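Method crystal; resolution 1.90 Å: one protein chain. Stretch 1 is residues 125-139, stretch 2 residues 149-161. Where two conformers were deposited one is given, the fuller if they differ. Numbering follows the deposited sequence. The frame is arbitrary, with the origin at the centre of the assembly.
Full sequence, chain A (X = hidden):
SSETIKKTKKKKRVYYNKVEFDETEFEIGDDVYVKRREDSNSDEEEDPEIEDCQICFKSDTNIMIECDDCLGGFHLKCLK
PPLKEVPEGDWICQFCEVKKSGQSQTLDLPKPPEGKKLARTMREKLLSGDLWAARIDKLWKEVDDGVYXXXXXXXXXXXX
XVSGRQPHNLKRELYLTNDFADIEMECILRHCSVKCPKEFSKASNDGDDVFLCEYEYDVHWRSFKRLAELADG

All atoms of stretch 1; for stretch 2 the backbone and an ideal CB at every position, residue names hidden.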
# COMPACT_ATOMS: atom_id res chain seq x y z
N LYS A 125 6.08 -5.73 2.62
CA LYS A 125 5.44 -6.81 3.37
C LYS A 125 4.03 -7.07 2.87
O LYS A 125 3.60 -8.22 2.76
CB LYS A 125 5.41 -6.49 4.86
CG LYS A 125 6.78 -6.41 5.53
CD LYS A 125 6.62 -6.15 7.02
CE LYS A 125 7.93 -5.70 7.65
NZ LYS A 125 7.77 -5.35 9.09
N LEU A 126 3.30 -6.00 2.57
CA LEU A 126 1.93 -6.12 2.07
C LEU A 126 1.92 -6.89 0.75
O LEU A 126 1.17 -7.85 0.58
CB LEU A 126 1.30 -4.75 1.86
CG LEU A 126 -0.09 -4.82 1.21
CD1 LEU A 126 -1.08 -5.50 2.14
CD2 LEU A 126 -0.58 -3.43 0.81
N LEU A 127 2.78 -6.47 -0.17
CA LEU A 127 2.80 -7.04 -1.51
C LEU A 127 3.37 -8.45 -1.56
O LEU A 127 3.24 -9.14 -2.57
CB LEU A 127 3.54 -6.11 -2.47
CG LEU A 127 2.90 -4.72 -2.63
CD1 LEU A 127 3.69 -3.83 -3.60
CD2 LEU A 127 1.44 -4.83 -3.06
N SER A 128 3.99 -8.89 -0.47
CA SER A 128 4.47 -10.26 -0.38
C SER A 128 3.52 -11.11 0.46
O SER A 128 3.79 -12.28 0.73
CB SER A 128 5.89 -10.30 0.20
OG SER A 128 5.89 -9.91 1.56
N GLY A 129 2.41 -10.51 0.88
CA GLY A 129 1.40 -11.21 1.65
C GLY A 129 1.75 -11.43 3.11
O GLY A 129 1.24 -12.35 3.75
N ASP A 130 2.62 -10.58 3.65
CA ASP A 130 3.08 -10.72 5.03
C ASP A 130 2.44 -9.71 5.98
O ASP A 130 2.78 -9.64 7.16
CB ASP A 130 4.60 -10.66 5.09
CG ASP A 130 5.25 -11.86 4.43
OD1 ASP A 130 4.77 -12.99 4.66
OD2 ASP A 130 6.23 -11.68 3.68
N LEU A 131 1.51 -8.93 5.45
CA LEU A 131 0.59 -8.16 6.29
C LEU A 131 -0.65 -7.80 5.49
O LEU A 131 -0.72 -8.11 4.30
CB LEU A 131 1.26 -6.92 6.91
CG LEU A 131 1.97 -5.85 6.08
CD1 LEU A 131 0.98 -4.91 5.43
CD2 LEU A 131 2.92 -5.07 6.98
N TRP A 132 -1.62 -7.18 6.14
CA TRP A 132 -2.92 -6.92 5.52
C TRP A 132 -3.11 -5.43 5.23
O TRP A 132 -2.43 -4.58 5.81
CB TRP A 132 -4.05 -7.38 6.43
CG TRP A 132 -3.99 -8.81 6.87
CD1 TRP A 132 -3.09 -9.36 7.73
CD2 TRP A 132 -4.90 -9.86 6.51
NE1 TRP A 132 -3.36 -10.70 7.91
CE2 TRP A 132 -4.47 -11.03 7.17
CE3 TRP A 132 -6.03 -9.93 5.68
CZ2 TRP A 132 -5.13 -12.25 7.04
CZ3 TRP A 132 -6.68 -11.15 5.55
CH2 TRP A 132 -6.23 -12.29 6.22
N ALA A 133 -4.05 -5.14 4.35
CA ALA A 133 -4.52 -3.78 4.13
C ALA A 133 -6.04 -3.81 4.13
O ALA A 133 -6.64 -4.76 3.62
CB ALA A 133 -3.99 -3.23 2.82
N ALA A 134 -6.66 -2.78 4.70
CA ALA A 134 -8.11 -2.74 4.79
C ALA A 134 -8.64 -1.32 4.66
O ALA A 134 -7.94 -0.35 4.95
CB ALA A 134 -8.58 -3.33 6.11
N ARG A 135 -9.88 -1.21 4.20
CA ARG A 135 -10.61 0.04 4.27
C ARG A 135 -11.47 0.02 5.52
O ARG A 135 -12.09 -1.00 5.84
CB ARG A 135 -11.47 0.23 3.02
CG ARG A 135 -12.47 1.38 3.13
CD ARG A 135 -12.82 1.93 1.76
NE ARG A 135 -11.71 2.69 1.19
CZ ARG A 135 -11.63 3.07 -0.07
NH1 ARG A 135 -12.61 2.76 -0.92
NH2 ARG A 135 -10.58 3.76 -0.50
N ILE A 136 -11.51 1.14 6.24
CA ILE A 136 -12.30 1.20 7.46
C ILE A 136 -13.78 1.37 7.14
O ILE A 136 -14.20 2.41 6.62
CB ILE A 136 -11.81 2.32 8.38
CG1 ILE A 136 -10.35 2.08 8.79
CG2 ILE A 136 -12.70 2.40 9.61
CD1 ILE A 136 -9.80 3.11 9.75
N ASP A 137 -14.55 0.34 7.46
CA ASP A 137 -15.99 0.34 7.18
C ASP A 137 -16.75 0.96 8.34
O ASP A 137 -17.65 1.79 8.14
CB ASP A 137 -16.46 -1.10 6.94
CG ASP A 137 -17.90 -1.16 6.48
OD1 ASP A 137 -18.17 -0.80 5.31
OD2 ASP A 137 -18.76 -1.59 7.28
N LYS A 138 -16.40 0.56 9.56
CA LYS A 138 -17.01 1.11 10.76
C LYS A 138 -15.95 1.32 11.83
O LYS A 138 -14.88 0.72 11.77
CB LYS A 138 -18.08 0.16 11.31
CG LYS A 138 -19.22 -0.16 10.35
CD LYS A 138 -20.13 1.04 10.14
CE LYS A 138 -21.36 0.64 9.32
NZ LYS A 138 -20.97 -0.03 8.05
N LEU A 139 -16.24 2.19 12.80
CA LEU A 139 -15.42 2.34 14.00
C LEU A 139 -16.35 2.35 15.20
O LEU A 139 -17.40 2.99 15.16
CB LEU A 139 -14.63 3.65 13.98
CG LEU A 139 -13.60 3.88 12.88
CD1 LEU A 139 -14.04 5.04 12.00
CD2 LEU A 139 -12.22 4.16 13.49
N UNK A 149 -12.63 -0.66 18.20
CA UNK A 149 -12.57 -1.63 17.12
C UNK A 149 -12.89 -0.96 15.80
O UNK A 149 -13.45 0.14 15.77
CB UNK A 149 -13.53 -2.79 17.38
N UNK A 150 -12.55 -1.63 14.70
CA UNK A 150 -13.06 -1.25 13.39
C UNK A 150 -13.67 -2.46 12.71
O UNK A 150 -13.36 -3.60 13.06
CB UNK A 150 -11.95 -0.65 12.52
N UNK A 151 -14.57 -2.22 11.77
CA UNK A 151 -14.96 -3.26 10.83
C UNK A 151 -14.09 -3.07 9.59
O UNK A 151 -14.22 -2.07 8.89
CB UNK A 151 -16.45 -3.20 10.49
N UNK A 152 -13.20 -4.02 9.35
CA UNK A 152 -12.27 -3.92 8.24
C UNK A 152 -12.84 -4.57 6.98
O UNK A 152 -13.39 -5.66 7.04
CB UNK A 152 -10.93 -4.57 8.61
N UNK A 153 -12.70 -3.87 5.86
CA UNK A 153 -13.00 -4.47 4.56
C UNK A 153 -11.67 -4.72 3.87
O UNK A 153 -10.97 -3.79 3.48
CB UNK A 153 -13.91 -3.58 3.71
N UNK A 154 -11.33 -6.00 3.73
CA UNK A 154 -9.98 -6.38 3.32
C UNK A 154 -9.66 -6.09 1.86
O UNK A 154 -10.46 -6.34 0.96
CB UNK A 154 -9.77 -7.87 3.59
N UNK A 155 -8.46 -5.55 1.63
CA UNK A 155 -7.89 -5.55 0.30
C UNK A 155 -7.23 -6.90 0.09
O UNK A 155 -6.99 -7.65 1.05
CB UNK A 155 -6.90 -4.40 0.11
N UNK A 156 -6.93 -7.22 -1.16
CA UNK A 156 -6.24 -8.46 -1.49
C UNK A 156 -5.28 -8.22 -2.66
O UNK A 156 -5.65 -7.58 -3.64
CB UNK A 156 -7.24 -9.56 -1.83
N UNK A 157 -4.06 -8.73 -2.54
CA UNK A 157 -3.11 -8.62 -3.64
C UNK A 157 -3.46 -9.66 -4.70
O UNK A 157 -4.03 -10.71 -4.39
CB UNK A 157 -1.67 -8.80 -3.15
N UNK A 158 -3.16 -9.36 -5.98
CA UNK A 158 -3.52 -10.24 -7.09
C UNK A 158 -3.03 -11.68 -6.92
O UNK A 158 -3.75 -12.60 -7.30
CB UNK A 158 -2.96 -9.67 -8.39
N UNK A 159 -1.84 -11.86 -6.36
CA UNK A 159 -1.27 -13.19 -6.17
C UNK A 159 -2.16 -14.08 -5.31
O UNK A 159 -2.15 -15.30 -5.44
CB UNK A 159 0.12 -13.08 -5.53
N UNK A 160 -2.94 -13.47 -4.41
CA UNK A 160 -3.74 -14.23 -3.46
C UNK A 160 -5.14 -14.58 -3.96
O UNK A 160 -5.86 -15.34 -3.32
CB UNK A 160 -3.86 -13.44 -2.15
N UNK A 161 -5.52 -14.03 -5.11
CA UNK A 161 -6.70 -14.51 -5.81
C UNK A 161 -6.32 -15.85 -6.43
O UNK A 161 -5.15 -16.07 -6.76
CB UNK A 161 -7.19 -13.51 -6.86

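Strand 149-156 runs antiparallel to strand 132-139, and its CB atoms alternate between the faces of the sheet from 150 to 154; stretch 1 breaks its own alternation at Asp137 and Lys138.

Position 149 has no atom of stretch 1 within 5.5 Å of its ideal CB, so stretch 1 leaves almost any residue possible. It is Trp149, whose ring leads away; its contribution here is backbone, with O lying 3.4 Å from Leu139 CA.

At 150 the CB points to the face carrying Ile136 and Leu139, 4.3 Å from Ile136 CG2. An extended backbone beside two aliphatic chains suits Val, Ile or Leu. Ile150 is found, chi1 p, and its CG2 serves both neighbours, 3.8 Å from Leu139 CD2 and 4.1 Å from Ile136 CG2.

Position 151 turns to the other face, its CB 3.8 Å from Lys138 CB and 4.1 Å from Asp137 CB. A long chain is needed to exploit the carboxylate; Lys or Arg would suit, though Lys138 NZ already sits 2.8 Å from Asp137 OD2 in a salt bridge. Arg151 extends all-trans through chi3 and donates from NH1 to Asp137 OD2 at 3.0 Å, so this oxygen takes two cationic partners. Its backbone O accepts from Asp137 N at 2.8 Å and, weakly, from Lys138 N at 3.5 Å.

Position 152 has its CB 3.7 Å from Ala134 CB. Such closeness favours a small residue, Ala or Ser. It is Ala152, and the two methyls pack together.

At 153 the CB is 4.8 Å from Asp137 CB, with the Arg135 guanidinium farther off, so a polar or basic chain suits, and a long one can run outward. Arg153 runs outward, all-trans, to partners elsewhere in the structure. The backbone pairs tightly with Arg135, N to O and O to N, both 2.9 Å.

Position 154 returns to the Ala134 face, with Trp132 CE3 4.8 Å from its CB. A small alanine beside an indole leaves space for something large and apolar, an aromatic ring or a long aliphatic chain. Trp154 fills it: CZ3 reaches 3.5 Å from Trp132 CB, CE3 lies 3.7 Å from Ala134 CB, and the six-membered rings meet obliquely, centroids 4.6 Å apart.

At 155 the amide donates to Ala133 O at 2.8 Å, and the Ala133 methyl and the backbone of Ala134 leave a shallow surface for an aromatic or large aliphatic side chain. Tyr155 lays CD2 4.0 Å from Ala133 CB, while OH sits over one face of the Arg135 guanidinium. A water bridges Tyr155 O to Ala133 N.

Position 156 points away and is unconstrained here; it is Met156.

Position 157 aims at Leu126 and Leu127, its CB 4.8 Å from Leu126 O, inviting a branched aliphatic. Ile157 brings CG2 4.1 Å from Leu127 CD2 and CD1 3.5 Å from Leu127 O.

At 158, phi -55° allows proline, and it is Pro158. At 159 the CB points toward stretch 1 across open space, so a long polar chain suits; Glu159 OE1 shares a water with Leu127 O. Position 160 is alike: Glu160 OE2 lies 3.6 Å from Gly129 CA, where a CB would clash. Position 161 is out of reach; it is Thr161.

Stretch 2 149-161: WIRARWYMIPEET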
# COMPACT_ATOMS: atom_id res chain seq x y z
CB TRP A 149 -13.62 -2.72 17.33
CG TRP A 149 -13.38 -3.68 18.46
CD1 TRP A 149 -13.51 -3.42 19.80
CD2 TRP A 149 -13.01 -5.05 18.34
NE1 TRP A 149 -13.22 -4.56 20.52
CE2 TRP A 149 -12.91 -5.57 19.65
CE3 TRP A 149 -12.74 -5.90 17.26
CZ2 TRP A 149 -12.55 -6.90 19.90
CZ3 TRP A 149 -12.39 -7.21 17.51
CH2 TRP A 149 -12.30 -7.70 18.82
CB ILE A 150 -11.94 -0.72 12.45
CG1 ILE A 150 -10.89 -1.81 12.20
CG2 ILE A 150 -11.31 0.55 12.99
CD1 ILE A 150 -9.94 -1.52 11.04
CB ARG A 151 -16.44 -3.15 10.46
CG ARG A 151 -16.92 -4.29 9.55
CD ARG A 151 -18.43 -4.28 9.38
NE ARG A 151 -18.90 -5.49 8.70
CZ ARG A 151 -19.56 -5.50 7.55
NH1 ARG A 151 -19.85 -4.36 6.94
NH2 ARG A 151 -19.95 -6.64 7.01
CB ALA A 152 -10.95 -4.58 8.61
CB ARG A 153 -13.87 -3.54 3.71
CG ARG A 153 -14.36 -4.18 2.41
CD ARG A 153 -15.21 -3.23 1.57
NE ARG A 153 -15.61 -3.84 0.31
CZ ARG A 153 -16.33 -3.23 -0.63
NH1 ARG A 153 -16.74 -1.98 -0.44
NH2 ARG A 153 -16.64 -3.87 -1.75
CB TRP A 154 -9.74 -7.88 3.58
CG TRP A 154 -9.87 -8.28 5.01
CD1 TRP A 154 -10.78 -9.14 5.55
CD2 TRP A 154 -9.05 -7.84 6.11
NE1 TRP A 154 -10.58 -9.27 6.90
CE2 TRP A 154 -9.52 -8.48 7.27
CE3 TRP A 154 -7.96 -6.97 6.21
CZ2 TRP A 154 -8.95 -8.27 8.53
CZ3 TRP A 154 -7.39 -6.77 7.46
CH2 TRP A 154 -7.89 -7.42 8.60
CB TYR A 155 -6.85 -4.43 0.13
CG TYR A 155 -7.45 -3.04 0.02
CD1 TYR A 155 -7.97 -2.58 -1.19
CD2 TYR A 155 -7.48 -2.17 1.11
CE1 TYR A 155 -8.51 -1.31 -1.31
CE2 TYR A 155 -8.02 -0.90 1.00
CZ TYR A 155 -8.53 -0.47 -0.21
OH TYR A 155 -9.07 0.79 -0.34
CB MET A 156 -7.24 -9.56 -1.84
CG MET A 156 -6.61 -10.87 -2.32
SD MET A 156 -7.83 -12.17 -2.67
CE MET A 156 -8.35 -12.59 -1.01
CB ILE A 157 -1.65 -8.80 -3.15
CG1 ILE A 157 -1.44 -10.20 -2.56
CG2 ILE A 157 -1.30 -7.73 -2.12
CD1 ILE A 157 -0.01 -10.47 -2.14
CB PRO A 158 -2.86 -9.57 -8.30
CG PRO A 158 -2.85 -8.12 -7.94
CD PRO A 158 -2.57 -8.09 -6.45
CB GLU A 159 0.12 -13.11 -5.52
CG GLU A 159 1.25 -12.81 -6.49
CD GLU A 159 1.44 -11.32 -6.71
OE1 GLU A 159 0.64 -10.52 -6.17
OE2 GLU A 159 2.39 -10.96 -7.43
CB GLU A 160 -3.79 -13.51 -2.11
CG GLU A 160 -2.45 -13.52 -1.39
CD GLU A 160 -2.53 -12.96 0.02
OE1 GLU A 160 -3.55 -12.33 0.35
OE2 GLU A 160 -1.56 -13.16 0.79
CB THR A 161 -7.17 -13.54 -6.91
OG1 THR A 161 -6.24 -13.56 -8.00
CG2 THR A 161 -7.29 -12.12 -6.36
O HOH W 1 1.89 -8.31 -4.71
O HOH W 2 -4.71 -7.38 2.65
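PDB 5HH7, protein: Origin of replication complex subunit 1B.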